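Local coordinates for tudor and KH domain-containing protein homolog (Drosophila melanogaster, PDB 5YGB), which takes part in piRNA metabolism and transposon repression in the germline, binding Piwi through its Tudor domain and probably recruiting Piwi proteins to the nuage, at residues A[167-172]-A[188-193]; A[50-55]-A[107-112]. The protein carries 1 engineered substitution. All coordinates share one frame; numbering follows the deposited sequence.

Interaction 1 (A[167-172]-A[188-193])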
loop_
_atom_site.group_PDB
_atom_site.type_symbol
_atom_site.label_atom_id
_atom_site.label_comp_id
_atom_site.label_asym_id
_atom_site.label_seq_id
_atom_site.Cartn_x
_atom_site.Cartn_y
_atom_site.Cartn_z
ATOM N N VAL A 167 8.715 -16.625 3.303
ATOM C CA VAL A 167 8.994 -17.890 3.986
ATOM C C VAL A 167 7.737 -18.659 4.366
ATOM O O VAL A 167 7.829 -19.804 4.815
ATOM C CB VAL A 167 9.839 -17.678 5.264
ATOM C CG1 VAL A 167 11.198 -17.076 4.910
ATOM C CG2 VAL A 167 9.090 -16.814 6.280
ATOM N N THR A 168 6.567 -18.046 4.187
ATOM C CA THR A 168 5.305 -18.711 4.512
ATOM C C THR A 168 4.149 -17.939 3.879
ATOM O O THR A 168 4.351 -16.857 3.335
ATOM C CB THR A 168 5.094 -18.823 6.046
ATOM O OG1 THR A 168 3.991 -19.700 6.334
ATOM C CG2 THR A 168 4.830 -17.450 6.654
ATOM N N TYR A 169 2.951 -18.514 3.952
ATOM C CA TYR A 169 1.705 -17.887 3.501
ATOM C C TYR A 169 0.615 -18.108 4.533
ATOM O O TYR A 169 0.610 -19.137 5.218
ATOM C CB TYR A 169 1.210 -18.459 2.162
ATOM C CG TYR A 169 2.045 -18.098 0.966
ATOM C CD1 TYR A 169 1.853 -16.895 0.299
ATOM C CD2 TYR A 169 3.023 -18.963 0.500
ATOM C CE1 TYR A 169 2.628 -16.557 -0.799
ATOM C CE2 TYR A 169 3.800 -18.635 -0.587
ATOM C CZ TYR A 169 3.599 -17.440 -1.233
ATOM O OH TYR A 169 4.380 -17.131 -2.310
ATOM N N LYS A 170 -0.319 -17.167 4.628
ATOM C CA LYS A 170 -1.482 -17.353 5.482
ATOM C C LYS A 170 -2.731 -16.996 4.703
ATOM O O LYS A 170 -2.731 -16.084 3.882
ATOM C CB LYS A 170 -1.383 -16.520 6.768
ATOM C CG LYS A 170 -1.825 -15.073 6.639
ATOM C CD LYS A 170 -2.202 -14.472 7.991
ATOM C CE LYS A 170 -0.986 -14.289 8.882
ATOM N NZ LYS A 170 -1.277 -13.466 10.100
ATOM N N GLU A 171 -3.791 -17.752 4.939
ATOM C CA GLU A 171 -5.068 -17.475 4.321
ATOM C C GLU A 171 -5.577 -16.142 4.829
ATOM O O GLU A 171 -5.551 -15.880 6.031
ATOM C CB GLU A 171 -6.065 -18.589 4.638
ATOM C CG GLU A 171 -7.063 -18.856 3.540
ATOM C CD GLU A 171 -8.123 -19.847 3.958
ATOM O OE1 GLU A 171 -8.277 -20.079 5.177
ATOM O OE2 GLU A 171 -8.788 -20.407 3.065
ATOM N N ARG A 172 -6.021 -15.289 3.915
ATOM C CA ARG A 172 -6.619 -14.028 4.313
ATOM C C ARG A 172 -7.885 -14.280 5.116
ATOM O O ARG A 172 -8.719 -15.095 4.728
ATOM C CB ARG A 172 -6.937 -13.165 3.094
ATOM C CG ARG A 172 -5.806 -12.246 2.690
ATOM C CD ARG A 172 -6.277 -11.208 1.686
ATOM N NE ARG A 172 -5.229 -10.237 1.374
ATOM C CZ ARG A 172 -4.320 -10.394 0.418
ATOM N NH1 ARG A 172 -4.315 -11.489 -0.327
ATOM N NH2 ARG A 172 -3.411 -9.454 0.206
ATOM N N PRO A 188 -3.946 -15.975 -0.694
ATOM C CA PRO A 188 -2.740 -16.141 0.124
ATOM C C PRO A 188 -2.004 -14.827 0.411
ATOM O O PRO A 188 -1.643 -14.088 -0.506
ATOM C CB PRO A 188 -1.880 -17.085 -0.727
ATOM C CG PRO A 188 -2.270 -16.776 -2.116
ATOM C CD PRO A 188 -3.711 -16.346 -2.097
ATOM N N LEU A 189 -1.801 -14.550 1.693
ATOM C CA LEU A 189 -1.007 -13.417 2.138
ATOM C C LEU A 189 0.432 -13.876 2.397
ATOM O O LEU A 189 0.643 -14.784 3.193
ATOM C CB LEU A 189 -1.622 -12.830 3.404
ATOM C CG LEU A 189 -1.120 -11.515 3.982
ATOM C CD1 LEU A 189 -1.406 -10.381 3.017
ATOM C CD2 LEU A 189 -1.805 -11.268 5.310
ATOM N N PRO A 190 1.423 -13.294 1.698
ATOM C CA PRO A 190 2.809 -13.730 1.932
ATOM C C PRO A 190 3.352 -13.282 3.283
ATOM O O PRO A 190 3.147 -12.133 3.684
ATOM C CB PRO A 190 3.608 -13.052 0.813
ATOM C CG PRO A 190 2.600 -12.505 -0.141
ATOM C CD PRO A 190 1.335 -12.287 0.626
ATOM N N GLY A 191 4.027 -14.195 3.975
ATOM C CA GLY A 191 4.719 -13.901 5.217
ATOM C C GLY A 191 6.193 -13.800 4.918
ATOM O O GLY A 191 6.779 -14.723 4.345
ATOM N N VAL A 192 6.794 -12.679 5.292
ATOM C CA VAL A 192 8.171 -12.404 4.916
ATOM C C VAL A 192 9.094 -12.225 6.106
ATOM O O VAL A 192 8.668 -11.842 7.200
ATOM C CB VAL A 192 8.285 -11.129 4.028
ATOM C CG1 VAL A 192 7.570 -11.342 2.703
ATOM C CG2 VAL A 192 7.757 -9.877 4.753
ATOM N N GLU A 193 10.363 -12.523 5.857
ATOM C CA GLU A 193 11.469 -12.058 6.682
ATOM C C GLU A 193 11.965 -10.744 6.095
ATOM O O GLU A 193 11.983 -10.577 4.880
ATOM C CB GLU A 193 12.610 -13.070 6.696
ATOM C CG GLU A 193 12.264 -14.382 7.337
ATOM C CD GLU A 193 13.484 -15.249 7.581
ATOM O OE1 GLU A 193 14.565 -14.942 7.025
ATOM O OE2 GLU A 193 13.358 -16.238 8.336
#
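Leu189 meets two side chains of segment 167-172, one with each methyl. Leu189 CD1 lies over one face of the Arg172 guanidinium, displaced toward the rim and 3.6 Å from Arg172 NH2, the two side chains crossing at about a right angle. CD2 packs instead on the aliphatic part of Lys170. Lys170 CG sits between its own N and carbonyl carbon (chi1 83°), which brings it 3.9 Å from Leu189 CB, the chains side by side and pointing the same way. The guanidinium is also gripped outside the contact, by a salt bridge from NH2 to Glu125 and a hydrogen bond from NH1 to Thr187 OG1. An alanine in place of Arg172 would probably leave Glu125 without this charged mate, Thr187 without that bond and CD1 of Leu189 without its flat cover. The two strands run antiparallel, their axes at 148°, within the five-stranded sheet of the SN-like part of the extended Tudor domain, and the pairing is interrupted by a classic beta bulge. Gly191 O accepts Val167 N at 2.9 Å and, weakly, Thr168 N at 3.3 Å. A CB on Gly191 would fall 2.5 Å from Thr168 CG2, so the methyl occupies the place a side chain would need. On the face of the sheet that carries Tyr169, Pro188 and Pro190, the Tyr169 ring meets the two prolines obliquely, CD1 lying 3.7 Å from Pro190 CA and 3.9 Å from Pro188 CB. At the bulge itself, Val167 CG1 rests 3.8 Å from Glu193 CG, where the side chains cross at about a right angle.

Interaction 2 (A[50-55]-A[107-112])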
loop_
_atom_site.group_PDB
_atom_site.type_symbol
_atom_site.label_atom_id
_atom_site.label_comp_id
_atom_site.label_asym_id
_atom_site.label_seq_id
_atom_site.Cartn_x
_atom_site.Cartn_y
_atom_site.Cartn_z
ATOM N N HIS A 50 -10.718 13.091 -19.375
ATOM C CA HIS A 50 -10.863 11.899 -18.541
ATOM C C HIS A 50 -11.839 12.111 -17.393
ATOM O O HIS A 50 -11.663 11.555 -16.302
ATOM C CB HIS A 50 -9.488 11.480 -17.998
ATOM C CG HIS A 50 -8.463 11.269 -19.071
ATOM N ND1 HIS A 50 -8.486 10.194 -19.912
ATOM C CD2 HIS A 50 -7.386 12.027 -19.428
ATOM C CE1 HIS A 50 -7.463 10.285 -20.763
ATOM N NE2 HIS A 50 -6.795 11.360 -20.487
ATOM N N VAL A 51 -12.878 12.901 -17.621
ATOM C CA VAL A 51 -13.804 13.200 -16.533
ATOM C C VAL A 51 -14.463 11.912 -16.018
ATOM O O VAL A 51 -14.863 11.031 -16.792
ATOM C CB VAL A 51 -14.872 14.242 -16.968
ATOM C CG1 VAL A 51 -15.777 13.693 -18.080
ATOM C CG2 VAL A 51 -15.697 14.697 -15.759
ATOM N N LEU A 52 -14.513 11.795 -14.694
ATOM C CA LEU A 52 -15.131 10.646 -14.033
ATOM C C LEU A 52 -16.646 10.739 -14.097
ATOM O O LEU A 52 -17.212 11.768 -13.743
ATOM C CB LEU A 52 -14.680 10.573 -12.574
ATOM C CG LEU A 52 -15.073 9.311 -11.812
ATOM C CD1 LEU A 52 -14.165 8.145 -12.211
ATOM C CD2 LEU A 52 -15.042 9.584 -10.314
ATOM N N THR A 53 -17.292 9.687 -14.586
ATOM C CA THR A 53 -18.762 9.588 -14.544
ATOM C C THR A 53 -19.173 8.192 -14.096
ATOM O O THR A 53 -18.535 7.210 -14.452
ATOM C CB THR A 53 -19.431 9.875 -15.912
ATOM O OG1 THR A 53 -18.934 8.948 -16.879
ATOM C CG2 THR A 53 -19.177 11.309 -16.376
ATOM N N ALA A 54 -20.251 8.121 -13.327
ATOM C CA ALA A 54 -20.817 6.855 -12.865
ATOM C C ALA A 54 -19.734 5.863 -12.429
ATOM O O ALA A 54 -19.642 4.751 -12.966
ATOM C CB ALA A 54 -21.697 6.244 -13.962
ATOM N N PRO A 55 -18.910 6.258 -11.444
ATOM C CA PRO A 55 -17.854 5.349 -10.998
ATOM C C PRO A 55 -18.415 4.075 -10.371
ATOM O O PRO A 55 -19.560 4.035 -9.912
ATOM C CB PRO A 55 -17.094 6.180 -9.952
ATOM C CG PRO A 55 -18.096 7.175 -9.464
ATOM C CD PRO A 55 -18.950 7.501 -10.657
ATOM N N ALA A 107 -14.267 14.930 -6.927
ATOM C CA ALA A 107 -13.628 16.090 -7.534
ATOM C C ALA A 107 -12.138 15.864 -7.749
ATOM O O ALA A 107 -11.522 16.517 -8.592
ATOM C CB ALA A 107 -13.849 17.328 -6.682
ATOM N N ASP A 108 -11.561 14.928 -6.998
ATOM C CA ASP A 108 -10.123 14.679 -7.031
ATOM C C ASP A 108 -9.739 13.420 -7.819
ATOM O O ASP A 108 -8.619 12.911 -7.685
ATOM C CB ASP A 108 -9.581 14.559 -5.603
ATOM C CG ASP A 108 -9.560 15.886 -4.870
ATOM O OD1 ASP A 108 -9.634 16.931 -5.541
ATOM O OD2 ASP A 108 -9.457 15.876 -3.627
ATOM N N ILE A 109 -10.663 12.925 -8.637
ATOM C CA ILE A 109 -10.488 11.663 -9.350
ATOM C C ILE A 109 -10.737 11.871 -10.843
ATOM O O ILE A 109 -11.602 12.666 -11.220
ATOM C CB ILE A 109 -11.453 10.595 -8.802
ATOM C CG1 ILE A 109 -11.200 10.405 -7.304
ATOM C CG2 ILE A 109 -11.313 9.292 -9.558
ATOM C CD1 ILE A 109 -12.257 9.553 -6.587
ATOM N N CYS A 110 -9.968 11.184 -11.685
ATOM C CA CYS A 110 -10.202 11.129 -13.131
ATOM C C CYS A 110 -10.136 9.692 -13.609
ATOM O O CYS A 110 -9.568 8.831 -12.937
ATOM C CB CYS A 110 -9.163 11.943 -13.914
ATOM S SG CYS A 110 -9.213 13.706 -13.676
ATOM N N GLU A 111 -10.682 9.424 -14.786
ATOM C CA GLU A 111 -10.391 8.162 -15.443
ATOM C C GLU A 111 -8.892 8.051 -15.722
ATOM O O GLU A 111 -8.212 9.063 -15.938
ATOM C CB GLU A 111 -11.187 8.041 -16.744
ATOM C CG GLU A 111 -12.683 7.955 -16.503
ATOM C CD GLU A 111 -13.504 7.826 -17.771
ATOM O OE1 GLU A 111 -14.670 7.389 -17.680
ATOM O OE2 GLU A 111 -12.995 8.176 -18.854
ATOM N N LEU A 112 -8.380 6.828 -15.728
ATOM C CA LEU A 112 -6.959 6.588 -15.968
ATOM C C LEU A 112 -6.672 6.426 -17.462
ATOM O O LEU A 112 -7.270 5.557 -18.111
ATOM C CB LEU A 112 -6.507 5.342 -15.200
ATOM C CG LEU A 112 -5.007 5.058 -15.230
ATOM C CD1 LEU A 112 -4.247 6.128 -14.468
ATOM C CD2 LEU A 112 -4.722 3.675 -14.639
HETATM O O HOH W 1 -10.559 8.222 -20.116
HETATM O O HOH W 2 -16.597 9.439 -18.104
HETATM O O HOH W 3 -13.143 13.864 -13.123
HETATM O O HOH W 4 -15.765 7.155 -15.143
#
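Glu111 turns its CG anti to its carbonyl carbon (chi1 -66°), against His50 O, and carries on extended (chi2 -180°), which sets Glu111 CD 3.6 Å from Val51 O. His50 CG, likewise anti to its own carbonyl carbon (chi1 -55°), comes 3.8 Å from Glu111 O. The one direct hydrogen bond runs from Glu111 N to His50 O, 2.8 Å long and in the carbonyl plane. Water does the rest of the polar work. Water 1, in the plane of the imidazole at its edge, is 2.9 Å from His50 ND1 and donates to Glu111 OE2. Water 2 donates to Glu111 OE1 and Val51 O while accepting from Thr53 OG1. Water 3 accepts from Leu52 N and donates to Ile109 O at 2.7 Å. The apolar link is Leu52 CD2 on Ile109 CG2, 3.8 Å apart. His50 NE2 is held by Tyr40 OH, and Glu111 O is bonded to Tyr41 OH, both tyrosines at the end of helix 25-41. The loop between helix 44-48 and strand 60-65 thus lies against strand 109-111, an outermost strand of the Tudor sheet that pairs with strand 60-65 through Cys110 and Ala62.

The two interactions lie on opposite sides of the chain's centre, their own centres 35 Å apart and their nearest atoms about 20 Å apart. Along the chain they follow in series: interaction 2 closes at residue 112 before interaction 1 opens at 167. They share no sheet. Interaction 2 sets a loop against strand 109-111, an outermost strand of the antiparallel Tudor sheet, whereas interaction 1 belongs to the mixed sheet that joins strands 5-12, 17-22 and 124-128 to strands 162-171 and 188-195. This second sheet draws on chain from both before and after the Tudor sheet, the layout of an extended Tudor domain. Helix 25-41 runs between the halves and probably helps tie them into one module for binding the Piwi N-terminus.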